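Local coordinates for protein sugar-phosphate aldolase (Thermotoga maritima, PDB 1PVT) that is a member of the class II aldolase and adducin family with an AraD-like fold, at residues D76-Y90 against L93-L107. Sequence-based numbering, arbitrary orientation.
Sequences DSKICLLHVLPGKHY and LHGNGKPTSEFPTHL
Leu81 O takes two backbone donors from the returning chain: Leu93 N at 3.0 Å and, more weakly, His94 N at 3.4 Å. Two successive residues thus face one, a classic beta bulge, and Leu81 N completes the antiparallel pair by giving its hydrogen to His94 O at 3.1 Å. That donor stands 45° above the carbonyl plane, and Cys80 CA adds a C-H...O contact to the same oxygen. The methyl CD2 of Leu81 lies against CB and CD2 of Leu93, apolar branches suited to a buried contact, and Pro38 touches both leucines.

A chi1 of -178° carries the His94 ring away from its own backbone N and out to Asp76, where NE2, a ring N-H suited to a carboxylate, makes a weak hydrogen bond of 3.4 Å to OD2; Ile79 O lies over one ring face. Asn96 N bonds weakly to Ser77 O, whereas the Ser77 hydroxyl turns to Asp75. Gly95, at a positive phi that suits glycine, brings its CA within 4.1 Å of Cys80 SG.

Strand 79-84 lies between 58-63 and 89-92 in the mixed sheet of this AraD-like fold, and the loop from 95 to 102 passes Cys80 and Leu82 on its way to helix 103-115. Pro99, rigid and apolar, sets CG against Leu82 CD1 and CD against Tyr90 OH. Farther on, Phe103 turns its edge to a face of Tyr90, ring centroids 5.2 Å apart and planes at 68°, while Val84 CG1 meets Leu107 CD2. At the helix start, Thr100 OG1 accepts from Glu102 N in an ST turn, and N-cap Glu102 receives His106 NE2 on the anti side of OE2, at 3.1 Å; His106 ND1 is satisfied by Ser31.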
loop_
_atom_site.group_PDB
_atom_site.type_symbol
_atom_site.label_atom_id
_atom_site.label_comp_id
_atom_site.label_asym_id
_atom_site.label_seq_id
_atom_site.Cartn_x
_atom_site.Cartn_y
_atom_site.Cartn_z
ATOM N N ASP A 76 -9.029 -6.166 -15.376
ATOM C CA ASP A 76 -9.328 -6.586 -14.008
ATOM C C ASP A 76 -8.912 -8.031 -13.750
ATOM O O ASP A 76 -9.114 -8.556 -12.659
ATOM C CB ASP A 76 -10.816 -6.413 -13.719
ATOM C CG ASP A 76 -11.651 -7.504 -14.336
ATOM O OD1 ASP A 76 -11.345 -7.923 -15.476
ATOM O OD2 ASP A 76 -12.621 -7.943 -13.685
ATOM N N SER A 77 -8.334 -8.676 -14.757
ATOM C CA SER A 77 -7.877 -10.042 -14.588
ATOM C C SER A 77 -6.555 -9.942 -13.852
ATOM O O SER A 77 -6.009 -10.942 -13.403
ATOM C CB SER A 77 -7.617 -10.696 -15.926
ATOM O OG SER A 77 -6.318 -10.350 -16.350
ATOM N N LYS A 78 -6.032 -8.722 -13.761
ATOM C CA LYS A 78 -4.766 -8.467 -13.076
ATOM C C LYS A 78 -5.008 -8.215 -11.589
ATOM O O LYS A 78 -4.097 -7.814 -10.874
ATOM C CB LYS A 78 -4.065 -7.243 -13.664
ATOM C CG LYS A 78 -3.833 -7.283 -15.162
ATOM C CD LYS A 78 -2.631 -8.133 -15.553
ATOM C CE LYS A 78 -2.309 -7.997 -17.049
ATOM N NZ LYS A 78 -1.010 -8.636 -17.428
ATOM N N ILE A 79 -6.238 -8.425 -11.129
ATOM C CA ILE A 79 -6.563 -8.227 -9.715
ATOM C C ILE A 79 -7.043 -9.542 -9.122
ATOM O O ILE A 79 -7.916 -10.193 -9.689
ATOM C CB ILE A 79 -7.673 -7.166 -9.528
ATOM C CG1 ILE A 79 -7.167 -5.795 -10.000
ATOM C CG2 ILE A 79 -8.119 -7.131 -8.059
ATOM C CD1 ILE A 79 -8.175 -4.672 -9.859
ATOM N N CYS A 80 -6.476 -9.929 -7.981
ATOM C CA CYS A 80 -6.846 -11.187 -7.335
ATOM C C CYS A 80 -7.784 -11.047 -6.146
ATOM O O CYS A 80 -7.592 -10.200 -5.272
ATOM C CB CYS A 80 -5.592 -11.952 -6.883
ATOM S SG CYS A 80 -4.546 -12.608 -8.207
ATOM N N LEU A 81 -8.819 -11.879 -6.147
ATOM C CA LEU A 81 -9.766 -11.929 -5.047
ATOM C C LEU A 81 -9.335 -13.190 -4.335
ATOM O O LEU A 81 -9.244 -14.253 -4.942
ATOM C CB LEU A 81 -11.202 -12.101 -5.523
ATOM C CG LEU A 81 -12.097 -12.507 -4.346
ATOM C CD1 LEU A 81 -12.084 -11.434 -3.270
ATOM C CD2 LEU A 81 -13.502 -12.731 -4.840
ATOM N N LEU A 82 -9.064 -13.080 -3.049
ATOM C CA LEU A 82 -8.602 -14.241 -2.327
ATOM C C LEU A 82 -9.329 -14.469 -1.030
ATOM O O LEU A 82 -9.831 -13.534 -0.404
ATOM C CB LEU A 82 -7.123 -14.086 -2.022
ATOM C CG LEU A 82 -6.241 -13.723 -3.205
ATOM C CD1 LEU A 82 -4.856 -13.409 -2.675
ATOM C CD2 LEU A 82 -6.214 -14.865 -4.228
ATOM N N HIS A 83 -9.382 -15.730 -0.630
ATOM C CA HIS A 83 -9.990 -16.079 0.634
ATOM C C HIS A 83 -8.810 -16.558 1.474
ATOM O O HIS A 83 -8.131 -17.537 1.125
ATOM C CB HIS A 83 -11.035 -17.183 0.462
ATOM C CG HIS A 83 -11.796 -17.487 1.716
ATOM N ND1 HIS A 83 -12.309 -16.501 2.534
ATOM C CD2 HIS A 83 -12.130 -18.665 2.295
ATOM C CE1 HIS A 83 -12.923 -17.058 3.562
ATOM N NE2 HIS A 83 -12.829 -18.370 3.441
ATOM N N VAL A 84 -8.550 -15.830 2.557
ATOM C CA VAL A 84 -7.445 -16.144 3.446
ATOM C C VAL A 84 -7.894 -17.018 4.611
ATOM O O VAL A 84 -8.599 -16.576 5.531
ATOM C CB VAL A 84 -6.782 -14.849 3.964
ATOM C CG1 VAL A 84 -5.662 -15.174 4.927
ATOM C CG2 VAL A 84 -6.226 -14.058 2.789
ATOM N N LEU A 85 -7.479 -18.279 4.535
ATOM C CA LEU A 85 -7.801 -19.269 5.543
ATOM C C LEU A 85 -6.559 -19.670 6.281
ATOM O O LEU A 85 -5.530 -19.979 5.669
ATOM C CB LEU A 85 -8.410 -20.512 4.904
ATOM C CG LEU A 85 -9.824 -20.277 4.385
ATOM C CD1 LEU A 85 -10.270 -21.495 3.614
ATOM C CD2 LEU A 85 -10.762 -19.956 5.553
ATOM N N PRO A 86 -6.638 -19.671 7.614
ATOM C CA PRO A 86 -5.489 -20.051 8.430
ATOM C C PRO A 86 -4.880 -21.308 7.837
ATOM O O PRO A 86 -5.439 -21.929 6.924
ATOM C CB PRO A 86 -6.111 -20.301 9.798
ATOM C CG PRO A 86 -7.242 -19.308 9.834
ATOM C CD PRO A 86 -7.832 -19.430 8.448
ATOM N N GLY A 87 -3.733 -21.694 8.359
ATOM C CA GLY A 87 -3.110 -22.885 7.840
ATOM C C GLY A 87 -2.092 -22.459 6.827
ATOM O O GLY A 87 -1.523 -21.375 6.933
ATOM N N LYS A 88 -1.876 -23.302 5.830
ATOM C CA LYS A 88 -0.885 -23.015 4.808
ATOM C C LYS A 88 -1.537 -22.802 3.452
ATOM O O LYS A 88 -0.854 -22.643 2.435
ATOM C CB LYS A 88 0.115 -24.172 4.744
ATOM C CG LYS A 88 0.836 -24.428 6.072
ATOM C CD LYS A 88 1.507 -25.796 6.108
ATOM C CE LYS A 88 2.484 -25.971 4.945
ATOM N NZ LYS A 88 3.085 -27.341 4.924
ATOM N N HIS A 89 -2.865 -22.776 3.438
ATOM C CA HIS A 89 -3.558 -22.602 2.181
ATOM C C HIS A 89 -4.529 -21.451 2.095
ATOM O O HIS A 89 -5.219 -21.091 3.059
ATOM C CB HIS A 89 -4.252 -23.904 1.794
ATOM C CG HIS A 89 -3.295 -25.007 1.469
ATOM N ND1 HIS A 89 -2.396 -24.926 0.427
ATOM C CD2 HIS A 89 -3.065 -26.198 2.073
ATOM C CE1 HIS A 89 -1.652 -26.018 0.401
ATOM N NE2 HIS A 89 -2.037 -26.807 1.389
ATOM N N TYR A 90 -4.537 -20.868 0.904
ATOM C CA TYR A 90 -5.409 -19.762 0.567
ATOM C C TYR A 90 -5.920 -20.136 -0.811
ATOM O O TYR A 90 -5.224 -20.832 -1.566
ATOM C CB TYR A 90 -4.625 -18.449 0.508
ATOM C CG TYR A 90 -3.745 -18.281 -0.718
ATOM C CD1 TYR A 90 -4.271 -17.798 -1.922
ATOM C CD2 TYR A 90 -2.378 -18.550 -0.658
ATOM C CE1 TYR A 90 -3.456 -17.576 -3.034
ATOM C CE2 TYR A 90 -1.551 -18.330 -1.766
ATOM C CZ TYR A 90 -2.096 -17.840 -2.949
ATOM O OH TYR A 90 -1.270 -17.594 -4.029
ATOM N N LEU A 93 -10.210 -16.895 -5.969
ATOM C CA LEU A 93 -11.573 -16.778 -6.498
ATOM C C LEU A 93 -11.535 -16.077 -7.857
ATOM O O LEU A 93 -12.167 -16.530 -8.816
ATOM C CB LEU A 93 -12.461 -15.979 -5.533
ATOM C CG LEU A 93 -13.100 -16.687 -4.329
ATOM C CD1 LEU A 93 -12.037 -17.391 -3.499
ATOM C CD2 LEU A 93 -13.862 -15.668 -3.481
ATOM N N HIS A 94 -10.808 -14.960 -7.927
ATOM C CA HIS A 94 -10.647 -14.214 -9.174
ATOM C C HIS A 94 -9.155 -13.950 -9.411
ATOM O O HIS A 94 -8.365 -13.877 -8.459
ATOM C CB HIS A 94 -11.439 -12.892 -9.140
ATOM C CG HIS A 94 -11.344 -12.091 -10.413
ATOM N ND1 HIS A 94 -11.229 -12.676 -11.661
ATOM C CD2 HIS A 94 -11.357 -10.752 -10.631
ATOM C CE1 HIS A 94 -11.171 -11.734 -12.587
ATOM N NE2 HIS A 94 -11.248 -10.557 -11.989
ATOM N N GLY A 95 -8.777 -13.837 -10.685
ATOM C CA GLY A 95 -7.392 -13.582 -11.035
ATOM C C GLY A 95 -6.882 -14.523 -12.106
ATOM O O GLY A 95 -7.513 -15.529 -12.405
ATOM N N ASN A 96 -5.736 -14.196 -12.690
ATOM C CA ASN A 96 -5.152 -15.032 -13.724
ATOM C C ASN A 96 -3.830 -15.619 -13.277
ATOM O O ASN A 96 -3.346 -16.588 -13.859
ATOM C CB ASN A 96 -4.965 -14.227 -15.002
ATOM C CG ASN A 96 -6.148 -14.347 -15.926
ATOM O OD1 ASN A 96 -7.281 -14.520 -15.480
ATOM N ND2 ASN A 96 -5.895 -14.247 -17.223
ATOM N N GLY A 97 -3.249 -15.033 -12.237
ATOM C CA GLY A 97 -1.987 -15.530 -11.718
ATOM C C GLY A 97 -1.994 -15.575 -10.202
ATOM O O GLY A 97 -3.054 -15.566 -9.578
ATOM N N LYS A 98 -0.814 -15.645 -9.604
ATOM C CA LYS A 98 -0.718 -15.657 -8.154
ATOM C C LYS A 98 -0.609 -14.202 -7.752
ATOM O O LYS A 98 -0.177 -13.370 -8.545
ATOM C CB LYS A 98 0.529 -16.411 -7.704
ATOM C CG LYS A 98 0.466 -17.884 -8.002
ATOM C CD LYS A 98 1.772 -18.572 -7.682
ATOM C CE LYS A 98 1.610 -20.087 -7.702
ATOM N NZ LYS A 98 0.659 -20.561 -6.646
ATOM N N PRO A 99 -1.003 -13.866 -6.519
ATOM C CA PRO A 99 -0.894 -12.461 -6.132
ATOM C C PRO A 99 0.553 -11.974 -6.257
ATOM O O PRO A 99 1.456 -12.714 -6.669
ATOM C CB PRO A 99 -1.373 -12.459 -4.679
ATOM C CG PRO A 99 -2.268 -13.646 -4.604
ATOM C CD PRO A 99 -1.542 -14.677 -5.416
ATOM N N THR A 100 0.759 -10.714 -5.897
ATOM C CA THR A 100 2.076 -10.111 -5.947
ATOM C C THR A 100 3.016 -10.761 -4.942
ATOM O O THR A 100 2.587 -11.309 -3.933
ATOM C CB THR A 100 1.998 -8.613 -5.625
ATOM O OG1 THR A 100 3.295 -8.145 -5.243
ATOM C CG2 THR A 100 1.024 -8.360 -4.492
ATOM N N SER A 101 4.305 -10.687 -5.226
ATOM C CA SER A 101 5.308 -11.239 -4.336
ATOM C C SER A 101 5.140 -10.670 -2.919
ATOM O O SER A 101 5.335 -11.387 -1.937
ATOM C CB SER A 101 6.712 -10.893 -4.846
ATOM O OG SER A 101 6.863 -11.191 -6.225
ATOM N N GLU A 102 4.786 -9.390 -2.803
ATOM C CA GLU A 102 4.640 -8.783 -1.478
ATOM C C GLU A 102 3.315 -9.078 -0.792
ATOM O O GLU A 102 2.938 -8.441 0.195
ATOM C CB GLU A 102 4.892 -7.267 -1.537
ATOM C CG GLU A 102 4.040 -6.480 -2.501
ATOM C CD GLU A 102 4.491 -5.033 -2.590
ATOM O OE1 GLU A 102 5.690 -4.807 -2.856
ATOM O OE2 GLU A 102 3.658 -4.125 -2.397
ATOM N N PHE A 103 2.622 -10.069 -1.329
ATOM C CA PHE A 103 1.349 -10.518 -0.791
ATOM C C PHE A 103 1.492 -10.807 0.709
ATOM O O PHE A 103 0.700 -10.323 1.525
ATOM C CB PHE A 103 0.910 -11.756 -1.595
ATOM C CG PHE A 103 0.077 -12.743 -0.832
ATOM C CD1 PHE A 103 -0.953 -12.326 0.017
ATOM C CD2 PHE A 103 0.314 -14.111 -0.979
ATOM C CE1 PHE A 103 -1.738 -13.266 0.720
ATOM C CE2 PHE A 103 -0.459 -15.057 -0.289
ATOM C CZ PHE A 103 -1.486 -14.633 0.565
ATOM N N PRO A 104 2.519 -11.581 1.091
ATOM C CA PRO A 104 2.774 -11.935 2.488
ATOM C C PRO A 104 2.795 -10.708 3.384
ATOM O O PRO A 104 2.179 -10.688 4.459
ATOM C CB PRO A 104 4.134 -12.599 2.421
ATOM C CG PRO A 104 4.109 -13.254 1.079
ATOM C CD PRO A 104 3.537 -12.181 0.212
ATOM N N THR A 105 3.517 -9.685 2.933
ATOM C CA THR A 105 3.632 -8.447 3.685
ATOM C C THR A 105 2.254 -7.852 3.936
ATOM O O THR A 105 1.884 -7.590 5.074
ATOM C CB THR A 105 4.477 -7.431 2.935
ATOM O OG1 THR A 105 5.752 -8.004 2.625
ATOM C CG2 THR A 105 4.677 -6.208 3.787
ATOM N N HIS A 106 1.495 -7.654 2.864
ATOM C CA HIS A 106 0.138 -7.111 2.947
ATOM C C HIS A 106 -0.669 -7.939 3.924
ATOM O O HIS A 106 -1.459 -7.419 4.720
ATOM C CB HIS A 106 -0.547 -7.183 1.578
ATOM C CG HIS A 106 -0.058 -6.160 0.600
ATOM N ND1 HIS A 106 -0.830 -5.093 0.193
ATOM C CD2 HIS A 106 1.131 -6.027 -0.033
ATOM C CE1 HIS A 106 -0.137 -4.347 -0.648
ATOM N NE2 HIS A 106 1.056 -4.892 -0.802
ATOM N N LEU A 107 -0.467 -9.249 3.834
ATOM C CA LEU A 107 -1.166 -10.178 4.688
ATOM C C LEU A 107 -1.068 -9.716 6.114
ATOM O O LEU A 107 -2.081 -9.496 6.779
ATOM C CB LEU A 107 -0.557 -11.566 4.578
ATOM C CG LEU A 107 -1.569 -12.644 4.210
ATOM C CD1 LEU A 107 -0.962 -14.002 4.504
ATOM C CD2 LEU A 107 -2.861 -12.442 4.998
#